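Local structure of lysin (Enterococcus phage IMEEF1, 6IST) at residues V2-V7 with I72-V77; F169-R174 with G188-L193; T180-V185 with P194-V199. The protein probably cleaves the peptidoglycan of enterococcal cell walls, acting as a calcium-binding phage endolysin with a CHAP-type peptidase domain. One frame throughout, in Å; residues are numbered along the deposited sequence.

Contact 1: residues V2-V7 with I72-V77; sequences VKLNDV and IKAGDV
The side chain of L4 meets A74 and G75 because chi1 (171°) carries CG away from the backbone N and out from the helix, and chi2 (65°) then sets CD1 down on the peptide between them. What it lands on is a type II beta turn, K73 to D76, in the CHAP region of the lysin, just ahead of strand 77-80. L4 itself belongs to the first turn of helix 4-13, with K3 in the N-cap position. One methyl does most of the touching: L4 CD1 lies 3.6 Å from the carbonyl oxygen, A74 O, and L4 CD1 is 3.7 Å from G75 CA. The other branch reaches the edge of the patch, L4 CD2 standing 4.5 Å from A74 CB. This is van der Waals contact between a leucine tip and the A74-G75 part of a turn, and it is small. G75 takes a positive phi of 96°, as the third residue of a type II turn does, and having no side chain it lets the methyl come right up to its CA. Y140 touches both V7 and L4, and its hydroxyl is hydrogen-bonded to G75 O, so the same tyrosine borders helix and turn, while A74 N is hydrogen-bonded to D97 OD1. The turn is also braced from within: D76 N donates to K73 O at 3.1 Å, while the D76 carboxylate folds back over the opening residue and is shared with R137 in a salt bridge. K73 N reaches D76 OD2 at 2.9 Å in an almost straight bond, arriving from above the carboxylate plane.

Contact 2: residues F169-R174 with G188-L193; sequences FIYYKR and GKRIYL
Y171 and R190 touch through the phenol oxygen and the aliphatic part of the arginine: Y171 OH sits 3.5 Å from R190 CD and 4.2 Å from R190 CB. The two side chains cross obliquely, the ring plane and the guanidinium plane 38° apart. A water joins their polar ends. It lies in the ring plane at the tyrosine edge, 2.7 Å from Y171 OH, and takes a weak bond from R190 NH1 at 3.1 Å. R190 gets there with chi1 at 67°, which puts CG between its backbone N and carbonyl carbon, followed by an extended run from CG to NE. A second, purely apolar touch pairs I170 CD1 with L193 CD1 at 4.3 Å; here the neighbours belong to helix 196-208, with A202, N203 and I206 against I170 and V199 against L193. Strands 169-174 and 189-192 are not partners in the mixed sheet, since strand 180-186 runs between them, so these side chains reach across a whole strand, and W183 of that strand meets the Y171 ring with the planes nearly parallel and also touches R190. Further out, R190 NE donates to L232 O, which fixes the guanidinium group more firmly than the water does, and E229 makes a salt bridge with K173 NZ and a long, weak ion pair with R190 NH1. With that carboxylate beside them, the two cations, 5.7 Å apart from K173 NZ to R190 NH1, are probably well tolerated, and a water links the tyrosine hydroxyl to the charged cluster.

Contact 3: residues T180-V185 with P194-V199; sequences TEQWFV and PTMTYV
A glutamine laid against the first turn of a helix makes this contact, at the place where helix 196-208 starts beside strand 180-186. Q182 meets V199 and M196 with its amide end. OE1 rests between the two methyls of V199, 3.4 Å from V199 CG2 and 3.5 Å from V199 CG1, and Q182 CD lies 3.6 Å from V199 CG2; the side chains cross at about a right angle. The amide nitrogen turns to the other residue, Q182 NE2 standing 3.8 Å from M196 SD. That is packing, since the pair does not form a hydrogen bond. M196 arrives by a bent route, chi2 -55° and chi3 -50° curling its thioether back toward the strand, whereas Q182 runs extended beyond CG. The topology is a beta hairpin, strands 180-186 and 189-192, whose second arm leads directly into the helix that packs on the sheet. Backbone bonds between Q182 and L193 hold that last stretch to the strand just before the chain turns at P194. F184, two residues on from Q182, continues the packing against A202, L205 and I206. T195 is the N-cap: its OG1 accepts weak bonds from T197 N and Y198 N. T195 O takes V199 N at 3.1 Å, the first turn of helix proper, and this sets V199 in place for the glutamine. E181 and W183, which do not touch the helix, are paired with each other, W183 NE1 donating to E181 OE1 at 2.8 Å, on the anti side of the carboxylate and in the plane of the indole.

Contact 1 stands apart in the Peptidase C51 part of the chain, its centre about 29 Å from that of contact 2 and 27 Å from that of contact 3. Contacts 2 and 3 share one mixed sheet and touch directly: F184 O probably accepts a hydrogen bond from I191 N, and V185 N probably donates one to F169 O. Contact 2 is buried, spanning two strands across a third with both apolar and water-mediated elements; contact 3 lies partly at the surface, where an amide meets a helix start. Contact 1, also partly buried, sets a leucine of a helix against the backbone of a turn, by van der Waals contact. Q182 of contact 3 also packs on Y172 of segment 169-174.

Contact 1: residues V2-V7 with I72-V77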
loop_
_atom_site.group_PDB
_atom_site.type_symbol
_atom_site.label_atom_id
_atom_site.label_comp_id
_atom_site.label_asym_id
_atom_site.label_seq_id
_atom_site.Cartn_x
_atom_site.Cartn_y
_atom_site.Cartn_z
ATOM N N VAL C 2 3.383 -14.121 10.315
ATOM C CA VAL C 2 2.119 -14.601 10.882
ATOM C C VAL C 2 2.235 -15.953 11.572
ATOM O O VAL C 2 2.829 -16.873 11.055
ATOM C CB VAL C 2 0.993 -14.622 9.835
ATOM C CG1 VAL C 2 -0.283 -15.192 10.440
ATOM C CG2 VAL C 2 0.774 -13.202 9.351
ATOM N N LYS C 3 1.643 -16.046 12.752
ATOM C CA LYS C 3 1.702 -17.245 13.532
ATOM C C LYS C 3 0.422 -18.127 13.247
ATOM O O LYS C 3 -0.718 -17.698 13.367
ATOM C CB LYS C 3 1.873 -16.839 14.976
ATOM C CG LYS C 3 1.868 -17.957 15.972
ATOM C CD LYS C 3 2.942 -19.030 15.748
ATOM C CE LYS C 3 2.527 -20.369 16.390
ATOM N NZ LYS C 3 2.269 -21.441 15.399
ATOM N N LEU C 4 0.674 -19.368 12.943
ATOM C CA LEU C 4 -0.363 -20.324 12.660
ATOM C C LEU C 4 -1.373 -20.417 13.806
ATOM O O LEU C 4 -2.568 -20.453 13.589
ATOM C CB LEU C 4 0.253 -21.680 12.392
ATOM C CG LEU C 4 -0.791 -22.775 12.313
ATOM C CD1 LEU C 4 -1.695 -22.534 11.103
ATOM C CD2 LEU C 4 -0.036 -24.090 12.271
ATOM N N ASN C 5 -0.893 -20.435 15.036
ATOM C CA ASN C 5 -1.787 -20.496 16.197
ATOM C C ASN C 5 -2.729 -19.330 16.290
ATOM O O ASN C 5 -3.831 -19.492 16.753
ATOM C CB ASN C 5 -1.028 -20.605 17.538
ATOM C CG ASN C 5 -1.988 -20.732 18.707
ATOM O OD1 ASN C 5 -2.769 -21.703 18.775
ATOM N ND2 ASN C 5 -2.018 -19.717 19.578
ATOM N N ASP C 6 -2.315 -18.159 15.826
ATOM C CA ASP C 6 -3.211 -17.017 15.820
ATOM C C ASP C 6 -4.346 -17.216 14.860
ATOM O O ASP C 6 -5.500 -16.980 15.199
ATOM C CB ASP C 6 -2.446 -15.718 15.515
ATOM C CG ASP C 6 -1.507 -15.325 16.663
ATOM O OD1 ASP C 6 -1.899 -15.628 17.807
ATOM O OD2 ASP C 6 -0.393 -14.763 16.451
ATOM N N VAL C 7 -4.024 -17.666 13.653
ATOM C CA VAL C 7 -5.084 -17.975 12.713
ATOM C C VAL C 7 -6.022 -19.065 13.213
ATOM O O VAL C 7 -7.187 -18.908 13.189
ATOM C CB VAL C 7 -4.524 -18.367 11.360
ATOM C CG1 VAL C 7 -5.612 -18.843 10.453
ATOM C CG2 VAL C 7 -3.879 -17.137 10.771
ATOM N N ILE C 72 -2.522 -31.846 3.071
ATOM C CA ILE C 72 -3.203 -30.700 3.655
ATOM C C ILE C 72 -2.507 -30.459 4.976
ATOM O O ILE C 72 -2.246 -31.430 5.726
ATOM C CB ILE C 72 -4.701 -30.931 3.902
ATOM C CG1 ILE C 72 -5.392 -31.038 2.528
ATOM C CG2 ILE C 72 -5.350 -29.790 4.669
ATOM C CD1 ILE C 72 -6.757 -31.702 2.578
ATOM N N LYS C 73 -2.161 -29.208 5.197
ATOM C CA LYS C 73 -1.582 -28.752 6.459
ATOM C C LYS C 73 -2.515 -27.801 7.146
ATOM O O LYS C 73 -3.268 -27.029 6.515
ATOM C CB LYS C 73 -0.248 -28.044 6.198
ATOM C CG LYS C 73 0.812 -28.880 5.556
ATOM C CD LYS C 73 1.462 -29.852 6.492
ATOM C CE LYS C 73 2.473 -30.738 5.732
ATOM N NZ LYS C 73 3.251 -31.653 6.629
ATOM N N ALA C 74 -2.450 -27.755 8.477
ATOM C CA ALA C 74 -3.251 -26.829 9.209
ATOM C C ALA C 74 -2.930 -25.387 8.790
ATOM O O ALA C 74 -1.771 -25.064 8.488
ATOM C CB ALA C 74 -3.017 -27.010 10.705
ATOM N N GLY C 75 -3.983 -24.646 8.528
ATOM C CA GLY C 75 -3.917 -23.217 8.181
ATOM C C GLY C 75 -3.936 -23.002 6.659
ATOM O O GLY C 75 -3.925 -21.842 6.205
ATOM N N ASP C 76 -4.064 -24.079 5.935
ATOM C CA ASP C 76 -4.228 -24.057 4.461
ATOM C C ASP C 76 -5.617 -23.537 4.160
ATOM O O ASP C 76 -6.562 -23.769 4.928
ATOM C CB ASP C 76 -4.126 -25.430 3.873
ATOM C CG ASP C 76 -2.677 -25.896 3.643
ATOM O OD1 ASP C 76 -1.737 -25.065 3.764
ATOM O OD2 ASP C 76 -2.527 -27.086 3.237
ATOM N N VAL C 77 -5.732 -22.786 3.071
ATOM C CA VAL C 77 -7.041 -22.386 2.520
ATOM C C VAL C 77 -7.411 -23.510 1.532
ATOM O O VAL C 77 -6.671 -23.784 0.599
ATOM C CB VAL C 77 -6.942 -21.040 1.776
ATOM C CG1 VAL C 77 -8.253 -20.779 1.025
ATOM C CG2 VAL C 77 -6.572 -19.888 2.690
#

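Contact 2: residues F169-R174 with G188-L193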
loop_
_atom_site.group_PDB
_atom_site.type_symbol
_atom_site.label_atom_id
_atom_site.label_comp_id
_atom_site.label_asym_id
_atom_site.label_seq_id
_atom_site.Cartn_x
_atom_site.Cartn_y
_atom_site.Cartn_z
ATOM N N PHE C 169 3.497 -0.009 -2.875
ATOM C CA PHE C 169 2.677 -1.210 -2.714
ATOM C C PHE C 169 2.294 -1.763 -4.097
ATOM O O PHE C 169 2.552 -1.115 -5.102
ATOM C CB PHE C 169 1.445 -0.935 -1.914
ATOM C CG PHE C 169 0.571 0.155 -2.462
ATOM C CD1 PHE C 169 -0.412 -0.152 -3.336
ATOM C CD2 PHE C 169 0.724 1.481 -2.032
ATOM C CE1 PHE C 169 -1.251 0.834 -3.805
ATOM C CE2 PHE C 169 -0.100 2.506 -2.525
ATOM C CZ PHE C 169 -1.101 2.148 -3.410
ATOM N N ILE C 170 1.715 -2.965 -4.124
ATOM C CA ILE C 170 1.214 -3.577 -5.367
ATOM C C ILE C 170 -0.250 -3.693 -5.245
ATOM O O ILE C 170 -0.760 -3.967 -4.164
ATOM C CB ILE C 170 1.812 -5.004 -5.522
ATOM C CG1 ILE C 170 3.288 -4.909 -5.962
ATOM C CG2 ILE C 170 1.022 -5.875 -6.529
ATOM C CD1 ILE C 170 4.077 -6.180 -5.918
ATOM N N TYR C 171 -0.940 -3.580 -6.370
ATOM C CA TYR C 171 -2.359 -3.817 -6.457
ATOM C C TYR C 171 -2.590 -4.570 -7.718
ATOM O O TYR C 171 -1.730 -4.566 -8.636
ATOM C CB TYR C 171 -3.235 -2.558 -6.346
ATOM C CG TYR C 171 -3.121 -1.608 -7.494
ATOM C CD1 TYR C 171 -3.877 -1.801 -8.656
ATOM C CD2 TYR C 171 -2.226 -0.548 -7.443
ATOM C CE1 TYR C 171 -3.733 -0.958 -9.731
ATOM C CE2 TYR C 171 -2.109 0.331 -8.512
ATOM C CZ TYR C 171 -2.858 0.122 -9.647
ATOM O OH TYR C 171 -2.663 1.010 -10.737
ATOM N N TYR C 172 -3.721 -5.264 -7.763
ATOM C CA TYR C 172 -4.066 -5.999 -8.965
ATOM C C TYR C 172 -5.223 -5.347 -9.577
ATOM O O TYR C 172 -6.093 -4.833 -8.924
ATOM C CB TYR C 172 -4.411 -7.451 -8.763
ATOM C CG TYR C 172 -3.437 -8.290 -8.024
ATOM C CD1 TYR C 172 -2.088 -8.009 -7.977
ATOM C CD2 TYR C 172 -3.860 -9.440 -7.421
ATOM C CE1 TYR C 172 -1.189 -8.842 -7.281
ATOM C CE2 TYR C 172 -2.972 -10.283 -6.744
ATOM C CZ TYR C 172 -1.648 -9.999 -6.695
ATOM O OH TYR C 172 -0.787 -10.856 -5.996
ATOM N N LYS C 173 -5.285 -5.469 -10.900
ATOM C CA LYS C 173 -6.429 -4.867 -11.645
ATOM C C LYS C 173 -7.036 -5.945 -12.563
ATOM O O LYS C 173 -6.340 -6.672 -13.248
ATOM C CB LYS C 173 -5.959 -3.658 -12.472
ATOM C CG LYS C 173 -6.965 -3.061 -13.458
ATOM C CD LYS C 173 -6.287 -2.022 -14.356
ATOM C CE LYS C 173 -7.357 -1.305 -15.206
ATOM N NZ LYS C 173 -6.837 -0.118 -15.940
ATOM N N ARG C 174 -8.336 -6.098 -12.465
ATOM C CA ARG C 174 -9.091 -7.026 -13.298
ATOM C C ARG C 174 -9.567 -6.202 -14.476
ATOM O O ARG C 174 -10.323 -5.257 -14.309
ATOM C CB ARG C 174 -10.291 -7.561 -12.502
ATOM C CG ARG C 174 -11.069 -8.645 -13.202
ATOM C CD ARG C 174 -10.278 -9.907 -13.293
ATOM N NE ARG C 174 -11.043 -10.983 -13.878
ATOM C CZ ARG C 174 -10.526 -12.146 -14.268
ATOM N NH1 ARG C 174 -9.208 -12.388 -14.168
ATOM N NH2 ARG C 174 -11.336 -13.079 -14.785
ATOM N N GLY C 188 4.953 8.043 -6.092
ATOM C CA GLY C 188 3.797 8.735 -6.617
ATOM C C GLY C 188 3.463 8.355 -8.052
ATOM O O GLY C 188 2.713 9.071 -8.690
ATOM N N LYS C 189 4.001 7.242 -8.540
ATOM C CA LYS C 189 3.733 6.762 -9.900
ATOM C C LYS C 189 3.213 5.315 -9.850
ATOM O O LYS C 189 3.277 4.639 -8.857
ATOM C CB LYS C 189 4.977 6.758 -10.784
ATOM C CG LYS C 189 5.884 7.971 -10.750
ATOM C CD LYS C 189 5.150 9.220 -11.085
ATOM C CE LYS C 189 6.069 10.331 -11.589
ATOM N NZ LYS C 189 7.358 10.460 -10.885
ATOM N N ARG C 190 2.707 4.857 -10.957
ATOM C CA ARG C 190 2.275 3.492 -11.045
ATOM C C ARG C 190 2.950 2.783 -12.220
ATOM O O ARG C 190 3.088 3.319 -13.312
ATOM C CB ARG C 190 0.772 3.384 -11.045
ATOM C CG ARG C 190 0.084 3.929 -12.227
ATOM C CD ARG C 190 -1.422 4.111 -11.922
ATOM N NE ARG C 190 -1.949 4.978 -12.963
ATOM C CZ ARG C 190 -2.379 4.583 -14.148
ATOM N NH1 ARG C 190 -2.471 3.297 -14.477
ATOM N NH2 ARG C 190 -2.779 5.496 -15.006
ATOM N N ILE C 191 3.395 1.575 -11.990
ATOM C CA ILE C 191 4.119 0.802 -13.011
ATOM C C ILE C 191 3.411 -0.506 -13.244
ATOM O O ILE C 191 3.192 -1.216 -12.314
ATOM C CB ILE C 191 5.551 0.500 -12.556
ATOM C CG1 ILE C 191 6.229 1.831 -12.189
ATOM C CG2 ILE C 191 6.284 -0.299 -13.648
ATOM C CD1 ILE C 191 7.708 1.745 -11.859
ATOM N N TYR C 192 3.009 -0.795 -14.474
ATOM C CA TYR C 192 2.532 -2.109 -14.867
ATOM C C TYR C 192 3.687 -3.106 -14.833
ATOM O O TYR C 192 4.778 -2.848 -15.363
ATOM C CB TYR C 192 1.847 -2.107 -16.251
ATOM C CG TYR C 192 1.600 -3.474 -16.787
ATOM C CD1 TYR C 192 0.650 -4.286 -16.201
ATOM C CD2 TYR C 192 2.286 -3.957 -17.909
ATOM C CE1 TYR C 192 0.422 -5.580 -16.666
ATOM C CE2 TYR C 192 2.064 -5.236 -18.389
ATOM C CZ TYR C 192 1.112 -6.033 -17.775
ATOM O OH TYR C 192 0.835 -7.276 -18.196
ATOM N N LEU C 193 3.498 -4.202 -14.101
ATOM C CA LEU C 193 4.520 -5.212 -13.973
ATOM C C LEU C 193 4.342 -6.329 -15.049
ATOM O O LEU C 193 3.477 -7.156 -14.951
ATOM C CB LEU C 193 4.436 -5.822 -12.577
ATOM C CG LEU C 193 4.666 -4.847 -11.430
ATOM C CD1 LEU C 193 4.262 -5.566 -10.137
ATOM C CD2 LEU C 193 6.041 -4.202 -11.367
HETATM O O HOH W 1 -3.668 0.774 -13.196
#

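Contact 3: residues T180-V185 with P194-V199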
loop_
_atom_site.group_PDB
_atom_site.type_symbol
_atom_site.label_atom_id
_atom_site.label_comp_id
_atom_site.label_asym_id
_atom_site.label_seq_id
_atom_site.Cartn_x
_atom_site.Cartn_y
_atom_site.Cartn_z
ATOM N N THR C 180 -5.977 -10.417 -15.198
ATOM C CA THR C 180 -5.546 -9.749 -13.987
ATOM C C THR C 180 -4.090 -9.246 -14.119
ATOM O O THR C 180 -3.177 -10.028 -14.278
ATOM C CB THR C 180 -5.686 -10.676 -12.773
ATOM O OG1 THR C 180 -7.040 -11.179 -12.703
ATOM C CG2 THR C 180 -5.371 -9.832 -11.471
ATOM N N GLU C 181 -3.932 -7.936 -14.104
ATOM C CA GLU C 181 -2.624 -7.247 -14.149
ATOM C C GLU C 181 -2.114 -6.893 -12.795
ATOM O O GLU C 181 -2.898 -6.531 -11.935
ATOM C CB GLU C 181 -2.817 -5.948 -14.862
ATOM C CG GLU C 181 -3.186 -6.105 -16.339
ATOM C CD GLU C 181 -3.475 -4.752 -17.011
ATOM O OE1 GLU C 181 -3.625 -3.684 -16.336
ATOM O OE2 GLU C 181 -3.629 -4.765 -18.251
ATOM N N GLN C 182 -0.806 -6.971 -12.587
ATOM C CA GLN C 182 -0.255 -6.522 -11.347
ATOM C C GLN C 182 0.397 -5.140 -11.611
ATOM O O GLN C 182 1.124 -4.995 -12.649
ATOM C CB GLN C 182 0.795 -7.509 -10.844
ATOM C CG GLN C 182 0.326 -8.947 -10.634
ATOM C CD GLN C 182 1.185 -9.743 -9.691
ATOM O OE1 GLN C 182 1.802 -9.188 -8.736
ATOM N NE2 GLN C 182 1.248 -11.060 -9.930
ATOM N N TRP C 183 0.207 -4.204 -10.670
ATOM C CA TRP C 183 0.676 -2.850 -10.765
ATOM C C TRP C 183 1.440 -2.472 -9.515
ATOM O O TRP C 183 1.091 -2.934 -8.459
ATOM C CB TRP C 183 -0.507 -1.904 -10.953
ATOM C CG TRP C 183 -1.129 -1.969 -12.289
ATOM C CD1 TRP C 183 -1.986 -2.898 -12.753
ATOM C CD2 TRP C 183 -0.915 -1.038 -13.352
ATOM N NE1 TRP C 183 -2.321 -2.629 -14.053
ATOM C CE2 TRP C 183 -1.701 -1.464 -14.437
ATOM C CE3 TRP C 183 -0.136 0.117 -13.471
ATOM C CZ2 TRP C 183 -1.748 -0.771 -15.634
ATOM C CZ3 TRP C 183 -0.201 0.836 -14.651
ATOM C CH2 TRP C 183 -1.016 0.401 -15.716
ATOM N N PHE C 184 2.471 -1.653 -9.657
ATOM C CA PHE C 184 3.347 -1.222 -8.542
ATOM C C PHE C 184 3.283 0.255 -8.394
ATOM O O PHE C 184 3.514 0.972 -9.333
ATOM C CB PHE C 184 4.721 -1.715 -8.840
ATOM C CG PHE C 184 5.778 -1.423 -7.804
ATOM C CD1 PHE C 184 5.561 -1.612 -6.475
ATOM C CD2 PHE C 184 7.034 -1.028 -8.230
ATOM C CE1 PHE C 184 6.560 -1.357 -5.565
ATOM C CE2 PHE C 184 8.062 -0.792 -7.335
ATOM C CZ PHE C 184 7.805 -0.951 -5.987
ATOM N N VAL C 185 3.003 0.710 -7.180
ATOM C CA VAL C 185 2.999 2.111 -6.856
ATOM C C VAL C 185 4.287 2.433 -6.154
ATOM O O VAL C 185 4.650 1.754 -5.189
ATOM C CB VAL C 185 1.779 2.427 -5.952
ATOM C CG1 VAL C 185 1.800 3.862 -5.451
ATOM C CG2 VAL C 185 0.525 2.102 -6.735
ATOM N N PRO C 194 5.202 -6.373 -16.078
ATOM C CA PRO C 194 4.934 -7.299 -17.206
ATOM C C PRO C 194 5.200 -8.777 -16.966
ATOM O O PRO C 194 4.566 -9.613 -17.615
ATOM C CB PRO C 194 5.831 -6.774 -18.344
ATOM C CG PRO C 194 6.334 -5.458 -17.886
ATOM C CD PRO C 194 6.258 -5.400 -16.385
ATOM N N THR C 195 6.106 -9.092 -16.059
ATOM C CA THR C 195 6.467 -10.468 -15.797
ATOM C C THR C 195 6.571 -10.711 -14.345
ATOM O O THR C 195 6.655 -9.760 -13.567
ATOM C CB THR C 195 7.842 -10.867 -16.431
ATOM O OG1 THR C 195 8.959 -10.304 -15.681
ATOM C CG2 THR C 195 7.895 -10.531 -17.983
ATOM N N MET C 196 6.711 -11.999 -13.992
ATOM C CA MET C 196 6.860 -12.349 -12.613
ATOM C C MET C 196 8.197 -11.891 -12.068
ATOM O O MET C 196 8.311 -11.731 -10.874
ATOM C CB MET C 196 6.616 -13.858 -12.345
ATOM C CG MET C 196 5.111 -14.226 -12.224
ATOM S SD MET C 196 4.086 -13.321 -10.987
ATOM C CE MET C 196 5.098 -13.482 -9.538
ATOM N N THR C 197 9.197 -11.681 -12.893
ATOM C CA THR C 197 10.499 -11.170 -12.357
ATOM C C THR C 197 10.374 -9.725 -11.972
ATOM O O THR C 197 10.969 -9.304 -10.995
ATOM C CB THR C 197 11.630 -11.321 -13.373
ATOM O OG1 THR C 197 11.687 -12.705 -13.781
ATOM C CG2 THR C 197 13.035 -10.888 -12.732
ATOM N N TYR C 198 9.569 -8.965 -12.722
ATOM C CA TYR C 198 9.217 -7.635 -12.289
ATOM C C TYR C 198 8.456 -7.644 -10.958
ATOM O O TYR C 198 8.814 -6.891 -10.045
ATOM C CB TYR C 198 8.487 -6.874 -13.342
ATOM C CG TYR C 198 9.403 -6.363 -14.435
ATOM C CD1 TYR C 198 10.126 -5.218 -14.254
ATOM C CD2 TYR C 198 9.462 -7.002 -15.670
ATOM C CE1 TYR C 198 10.967 -4.744 -15.277
ATOM C CE2 TYR C 198 10.279 -6.530 -16.694
ATOM C CZ TYR C 198 11.019 -5.399 -16.485
ATOM O OH TYR C 198 11.822 -4.934 -17.479
ATOM N N VAL C 199 7.549 -8.605 -10.812
ATOM C CA VAL C 199 6.790 -8.779 -9.569
ATOM C C VAL C 199 7.732 -9.017 -8.408
ATOM O O VAL C 199 7.634 -8.373 -7.367
ATOM C CB VAL C 199 5.720 -9.866 -9.714
ATOM C CG1 VAL C 199 5.096 -10.167 -8.368
ATOM C CG2 VAL C 199 4.628 -9.363 -10.694
#